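Local coordinates for protein (S)-imine reductase (PDB 4OQY) that probably reduces imines to S-configured amines at the expense of NADPH, as an S-selective imine reductase of the HIBADH-related family, at residues T174-W177 with T178-S182; L181-Y184 with Q185-L189. All coordinates share one frame; numbering follows the deposited sequence.

Contact 1. Residues T174-W177 with T178-S182; sequences TIFW and TTMLS
The rings of Trp177 and Phe176 both lie near the thioether of Met180. The Trp177 indole receives it at an edge, near the ring plane, with Met180 CE 3.6 Å from Trp177 CZ3. Met180 SD lies 4.8 Å from the centroid of the six-membered ring of Trp177, 79° off its normal. One face of the indole carries Phe176 CD2, offset toward the rim. The Phe176 ring takes the same sulfur obliquely, with CE2 4.4 Å from Met180 SD. Both are Met-aromatic contacts. Met180 reaches them with CG anti to its backbone N (chi1 167°) and a bend at chi3, running side by side with Trp177. Trp177 NE1 is hydrogen-bonded to Ser240 OG of the second subunit, and Phe265 and Phe278 of that subunit meet the indole edge-to-face.

Two threonines bond back to carbonyl oxygens four residues earlier. Thr178 OG1 donates to Thr174 O at 2.6 Å, and Thr178 N reaches the same oxygen at 3.1 Å from the opposite face of the carbonyl plane. Thr179 OG1 repeats this on Ile175 O at 2.6 Å. A valine in place of Thr178 has no hydroxyl, and Thr174 O would probably be held less firmly, without its second donor. Thr178 also packs on Thr178 of the second subunit. Such threonine bonds are a common alpha-helical arrangement, here on helix 163-192, buried against the second subunit.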
ATOM      1  N   THR B 174      -7.471   5.376  -4.612  1.00 20.31           N
ATOM      2  CA  THR B 174      -7.291   3.967  -4.985  1.00 20.12           C
ATOM      3  C   THR B 174      -6.138   3.318  -4.204  1.00 20.23           C
ATOM      4  O   THR B 174      -6.274   2.253  -3.577  1.00 20.38           O
ATOM      5  CB  THR B 174      -7.015   3.824  -6.514  1.00 20.08           C
ATOM      6  OG1 THR B 174      -8.089   4.401  -7.268  1.00 19.79           O
ATOM      7  CG2 THR B 174      -6.837   2.378  -6.900  1.00 20.09           C
ATOM      8  N   ILE B 175      -5.001   3.981  -4.243  1.00 20.24           N
ATOM      9  CA  ILE B 175      -3.829   3.536  -3.523  1.00 20.43           C
ATOM     10  C   ILE B 175      -4.053   3.583  -2.014  1.00 20.39           C
ATOM     11  O   ILE B 175      -3.684   2.645  -1.305  1.00 20.48           O
ATOM     12  CB  ILE B 175      -2.617   4.389  -3.913  1.00 20.66           C
ATOM     13  CG1 ILE B 175      -2.277   4.133  -5.379  1.00 20.66           C
ATOM     14  CG2 ILE B 175      -1.430   4.104  -2.998  1.00 21.00           C
ATOM     15  CD1 ILE B 175      -1.322   5.150  -5.974  1.00 20.98           C
ATOM     16  N   PHE B 176      -4.648   4.662  -1.516  1.00 20.36           N
ATOM     17  CA  PHE B 176      -4.857   4.815  -0.076  1.00 20.52           C
ATOM     18  C   PHE B 176      -5.740   3.725   0.511  1.00 20.53           C
ATOM     19  O   PHE B 176      -5.351   3.057   1.466  1.00 20.63           O
ATOM     20  CB  PHE B 176      -5.489   6.146   0.258  1.00 20.53           C
ATOM     21  CG  PHE B 176      -5.630   6.361   1.708  1.00 20.88           C
ATOM     22  CD1 PHE B 176      -4.521   6.738   2.455  1.00 21.26           C
ATOM     23  CD2 PHE B 176      -6.822   6.165   2.353  1.00 20.84           C
ATOM     24  CE1 PHE B 176      -4.619   6.918   3.816  1.00 21.68           C
ATOM     25  CE2 PHE B 176      -6.921   6.366   3.723  1.00 21.22           C
ATOM     26  CZ  PHE B 176      -5.821   6.736   4.449  1.00 21.64           C
ATOM     27  N   TRP B 177      -6.928   3.525  -0.079  1.00 20.28           N
ATOM     28  CA  TRP B 177      -7.863   2.541   0.469  1.00 20.42           C
ATOM     29  C   TRP B 177      -7.384   1.102   0.287  1.00 20.48           C
ATOM     30  O   TRP B 177      -7.563   0.273   1.171  1.00 20.60           O
ATOM     31  CB  TRP B 177      -9.257   2.695  -0.125  1.00 20.25           C
ATOM     32  CG  TRP B 177      -9.967   3.963   0.237  1.00 20.40           C
ATOM     33  CD1 TRP B 177     -10.505   4.848  -0.634  1.00 20.31           C
ATOM     34  CD2 TRP B 177     -10.244   4.483   1.558  1.00 20.66           C
ATOM     35  NE1 TRP B 177     -11.090   5.887   0.040  1.00 20.45           N
ATOM     36  CE2 TRP B 177     -10.945   5.691   1.387  1.00 20.61           C
ATOM     37  CE3 TRP B 177      -9.998   4.031   2.855  1.00 21.00           C
ATOM     38  CZ2 TRP B 177     -11.391   6.460   2.464  1.00 20.88           C
ATOM     39  CZ3 TRP B 177     -10.442   4.791   3.921  1.00 21.32           C
ATOM     40  CH2 TRP B 177     -11.130   5.995   3.718  1.00 21.22           C
ATOM     41  N   THR B 178      -6.784   0.812  -0.857  1.00 20.54           N
ATOM     42  CA  THR B 178      -6.259  -0.512  -1.095  1.00 20.84           C
ATOM     43  C   THR B 178      -5.135  -0.838  -0.106  1.00 21.27           C
ATOM     44  O   THR B 178      -5.075  -1.930   0.440  1.00 21.33           O
ATOM     45  CB  THR B 178      -5.818  -0.685  -2.563  1.00 20.77           C
ATOM     46  OG1 THR B 178      -6.901  -0.315  -3.424  1.00 20.87           O
ATOM     47  CG2 THR B 178      -5.456  -2.108  -2.836  1.00 20.89           C
ATOM     48  N   THR B 179      -4.255   0.115   0.137  1.00 21.55           N
ATOM     49  CA  THR B 179      -3.159  -0.105   1.048  1.00 22.15           C
ATOM     50  C   THR B 179      -3.686  -0.259   2.459  1.00 22.56           C
ATOM     51  O   THR B 179      -3.267  -1.147   3.200  1.00 22.58           O
ATOM     52  CB  THR B 179      -2.180   1.059   0.979  1.00 22.43           C
ATOM     53  OG1 THR B 179      -1.726   1.184  -0.365  1.00 22.47           O
ATOM     54  CG2 THR B 179      -1.005   0.820   1.891  1.00 23.01           C
ATOM     55  N   MET B 180      -4.645   0.586   2.804  1.00 22.86           N
ATOM     56  CA  MET B 180      -5.280   0.490   4.096  1.00 23.70           C
ATOM     57  C   MET B 180      -5.881  -0.904   4.309  1.00 22.68           C
ATOM     58  O   MET B 180      -5.708  -1.496   5.365  1.00 22.65           O
ATOM     59  CB  MET B 180      -6.342   1.572   4.268  1.00 25.43           C
ATOM     60  CG  MET B 180      -7.242   1.335   5.463  1.00 27.30           C
ATOM     61  SD  MET B 180      -8.221   2.771   5.961  1.00 30.05           S
ATOM     62  CE  MET B 180      -9.812   2.040   6.187  1.00 29.73           C
ATOM     63  N   LEU B 181      -6.572  -1.459   3.322  1.00 21.52           N
ATOM     64  CA  LEU B 181      -7.114  -2.791   3.529  1.00 21.13           C
ATOM     65  C   LEU B 181      -6.019  -3.841   3.663  1.00 20.86           C
ATOM     66  O   LEU B 181      -6.178  -4.770   4.415  1.00 20.95           O
ATOM     67  CB  LEU B 181      -8.133  -3.191   2.435  1.00 20.82           C
ATOM     68  CG  LEU B 181      -9.475  -2.449   2.481  1.00 20.80           C
ATOM     69  CD1 LEU B 181     -10.489  -3.017   1.481  1.00 20.70           C
ATOM     70  CD2 LEU B 181     -10.075  -2.489   3.876  1.00 21.22           C
ATOM     71  N   SER B 182      -4.918  -3.709   2.936  1.00 20.51           N
ATOM     72  CA  SER B 182      -3.857  -4.713   3.014  1.00 20.57           C
ATOM     73  C   SER B 182      -3.225  -4.702   4.413  1.00 21.04           C
ATOM     74  O   SER B 182      -2.818  -5.729   4.943  1.00 21.16           O
ATOM     75  CB  SER B 182      -2.808  -4.484   1.936  1.00 20.42           C
ATOM     76  OG  SER B 182      -1.947  -3.409   2.232  1.00 20.67           O
TER

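Contact 2. Residues L181-Y184 with Q185-L189; sequences LSYY and QTLAL
Tyr183 and Tyr184 make the apolar part of this contact, both through one methyl of Leu187. Leu187 CD1 lies 4.0 Å from Tyr183 CE2, in an oblique approach that crosses the line of the tyrosine side chain. The same methyl lies at the edge of the Tyr184 ring, 4.3 Å from CD1 of Tyr184. The two rings also meet each other, with Tyr184 CE1 in plane at the edge of Tyr183. They leave the helix by different first torsions: Tyr183 CG stands anti to the backbone N (chi1 175°), whereas Tyr184 CG lies beside its own N (chi1 -65°).

The backbone bonds are those of an alpha helix. Gln185 N donates to Leu181 O at 2.8 Å, and Ala188 N to Tyr184 O at 2.9 Å. Leu187 N reaches Tyr183 O at 3.2 Å.

Among side chains, Thr186 OG1 makes a weak bond to Ser182 O at 3.4 Å, beside the bond from Thr186 N to that oxygen. Gln185 bends at chi2 and sends NE2 out to Ser254 O.

Around this part of helix 163-192, helix 197-207 packs on Tyr183, Thr186 and Leu187. Helix 234-251 meets Gln185 and Leu189, and helix 256-270 meets Leu181 and Gln185. Phe278 of the second subunit lies against Tyr184.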
ATOM      1  N   LEU B 181      -6.572  -1.459   3.322  1.00 21.52           N
ATOM      2  CA  LEU B 181      -7.114  -2.791   3.529  1.00 21.13           C
ATOM      3  C   LEU B 181      -6.019  -3.841   3.663  1.00 20.86           C
ATOM      4  O   LEU B 181      -6.178  -4.770   4.415  1.00 20.95           O
ATOM      5  CB  LEU B 181      -8.133  -3.191   2.435  1.00 20.82           C
ATOM      6  CG  LEU B 181      -9.475  -2.449   2.481  1.00 20.80           C
ATOM      7  CD1 LEU B 181     -10.489  -3.017   1.481  1.00 20.70           C
ATOM      8  CD2 LEU B 181     -10.075  -2.489   3.876  1.00 21.22           C
ATOM      9  N   SER B 182      -4.918  -3.709   2.936  1.00 20.51           N
ATOM     10  CA  SER B 182      -3.857  -4.713   3.014  1.00 20.57           C
ATOM     11  C   SER B 182      -3.225  -4.702   4.413  1.00 21.04           C
ATOM     12  O   SER B 182      -2.818  -5.729   4.943  1.00 21.16           O
ATOM     13  CB  SER B 182      -2.808  -4.484   1.936  1.00 20.42           C
ATOM     14  OG  SER B 182      -1.947  -3.409   2.232  1.00 20.67           O
ATOM     15  N   TYR B 183      -3.208  -3.518   4.998  1.00 21.20           N
ATOM     16  CA  TYR B 183      -2.712  -3.302   6.355  1.00 21.86           C
ATOM     17  C   TYR B 183      -3.620  -4.023   7.340  1.00 22.20           C
ATOM     18  O   TYR B 183      -3.182  -4.883   8.091  1.00 22.54           O
ATOM     19  CB  TYR B 183      -2.705  -1.810   6.583  1.00 21.92           C
ATOM     20  CG  TYR B 183      -2.340  -1.333   7.936  1.00 22.56           C
ATOM     21  CD1 TYR B 183      -1.017  -1.217   8.272  1.00 23.08           C
ATOM     22  CD2 TYR B 183      -3.307  -0.930   8.860  1.00 22.85           C
ATOM     23  CE1 TYR B 183      -0.633  -0.728   9.499  1.00 23.69           C
ATOM     24  CE2 TYR B 183      -2.926  -0.439  10.113  1.00 23.59           C
ATOM     25  CZ  TYR B 183      -1.585  -0.356  10.411  1.00 23.99           C
ATOM     26  OH  TYR B 183      -1.135   0.115  11.636  1.00 25.04           O
ATOM     27  N   TYR B 184      -4.917  -3.769   7.251  1.00 22.22           N
ATOM     28  CA  TYR B 184      -5.877  -4.521   8.065  1.00 22.68           C
ATOM     29  C   TYR B 184      -5.862  -6.045   7.854  1.00 22.52           C
ATOM     30  O   TYR B 184      -6.048  -6.804   8.807  1.00 22.78           O
ATOM     31  CB  TYR B 184      -7.298  -3.987   7.852  1.00 22.75           C
ATOM     32  CG  TYR B 184      -7.483  -2.569   8.341  1.00 23.21           C
ATOM     33  CD1 TYR B 184      -6.785  -2.080   9.454  1.00 23.93           C
ATOM     34  CD2 TYR B 184      -8.373  -1.731   7.716  1.00 23.10           C
ATOM     35  CE1 TYR B 184      -6.953  -0.770   9.886  1.00 24.32           C
ATOM     36  CE2 TYR B 184      -8.556  -0.443   8.147  1.00 23.48           C
ATOM     37  CZ  TYR B 184      -7.842   0.032   9.225  1.00 24.05           C
ATOM     38  OH  TYR B 184      -8.080   1.314   9.632  1.00 24.68           O
ATOM     39  N   GLN B 185      -5.631  -6.473   6.613  1.00 21.95           N
ATOM     40  CA  GLN B 185      -5.574  -7.880   6.248  1.00 21.91           C
ATOM     41  C   GLN B 185      -4.452  -8.554   7.019  1.00 22.29           C
ATOM     42  O   GLN B 185      -4.604  -9.651   7.519  1.00 22.50           O
ATOM     43  CB  GLN B 185      -5.379  -8.017   4.717  1.00 21.36           C
ATOM     44  CG  GLN B 185      -5.368  -9.438   4.172  1.00 21.31           C
ATOM     45  CD  GLN B 185      -6.755 -10.062   4.045  1.00 21.34           C
ATOM     46  OE1 GLN B 185      -7.715  -9.405   3.668  1.00 21.14           O
ATOM     47  NE2 GLN B 185      -6.849 -11.335   4.375  1.00 21.57           N
ATOM     48  N   THR B 186      -3.325  -7.865   7.127  1.00 22.41           N
ATOM     49  CA  THR B 186      -2.192  -8.371   7.832  1.00 22.85           C
ATOM     50  C   THR B 186      -2.478  -8.512   9.333  1.00 23.48           C
ATOM     51  O   THR B 186      -2.012  -9.454   9.984  1.00 23.85           O
ATOM     52  CB  THR B 186      -1.028  -7.376   7.594  1.00 22.88           C
ATOM     53  OG1 THR B 186      -0.426  -7.641   6.314  1.00 22.51           O
ATOM     54  CG2 THR B 186      -0.037  -7.446   8.645  1.00 23.53           C
ATOM     55  N   LEU B 187      -3.235  -7.570   9.882  1.00 23.58           N
ATOM     56  CA  LEU B 187      -3.532  -7.608  11.307  1.00 24.26           C
ATOM     57  C   LEU B 187      -4.496  -8.771  11.582  1.00 24.49           C
ATOM     58  O   LEU B 187      -4.364  -9.476  12.578  1.00 25.19           O
ATOM     59  CB  LEU B 187      -4.090  -6.265  11.781  1.00 24.36           C
ATOM     60  CG  LEU B 187      -3.149  -5.044  11.695  1.00 24.33           C
ATOM     61  CD1 LEU B 187      -3.876  -3.791  12.173  1.00 24.43           C
ATOM     62  CD2 LEU B 187      -1.856  -5.228  12.484  1.00 24.94           C
ATOM     63  N   ALA B 188      -5.426  -9.000  10.658  1.00 24.00           N
ATOM     64  CA  ALA B 188      -6.300 -10.159  10.723  1.00 24.23           C
ATOM     65  C   ALA B 188      -5.492 -11.453  10.669  1.00 24.43           C
ATOM     66  O   ALA B 188      -5.673 -12.329  11.505  1.00 25.03           O
ATOM     67  CB  ALA B 188      -7.314 -10.125   9.581  1.00 23.65           C
ATOM     68  N   LEU B 189      -4.601 -11.556   9.684  1.00 24.12           N
ATOM     69  CA  LEU B 189      -3.722 -12.719   9.545  1.00 24.37           C
ATOM     70  C   LEU B 189      -2.903 -12.934  10.822  1.00 25.35           C
ATOM     71  O   LEU B 189      -2.775 -14.050  11.305  1.00 25.72           O
ATOM     72  CB  LEU B 189      -2.795 -12.572   8.325  1.00 23.67           C
ATOM     73  CG  LEU B 189      -1.723 -13.658   8.150  1.00 23.67           C
ATOM     74  CD1 LEU B 189      -2.368 -14.977   7.742  1.00 23.65           C
ATOM     75  CD2 LEU B 189      -0.650 -13.242   7.150  1.00 23.19           C
TER

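How the contacts relate
Contacts 1 and 2 are overlapping, successive lengths of helix 163-192, with centres about 11 Å apart. They share Leu181 and Ser182. Both touch the second subunit, and its Phe278 meets Trp177 in contact 1 and Tyr184 in contact 2. The centre of contact 1 is nearer the centre of the chain, at about 13 Å against about 23 Å for that of contact 2. Contact 1 is also nearer the cofactor site: the side chain of Trp177 is about 8 Å from that of Ser94 and about 11 Å from that of Thr68. Both residues are seen to bind NADPH in a structure of this protein, although none is bound to this chain in the model. Contact 2 lies away from that site.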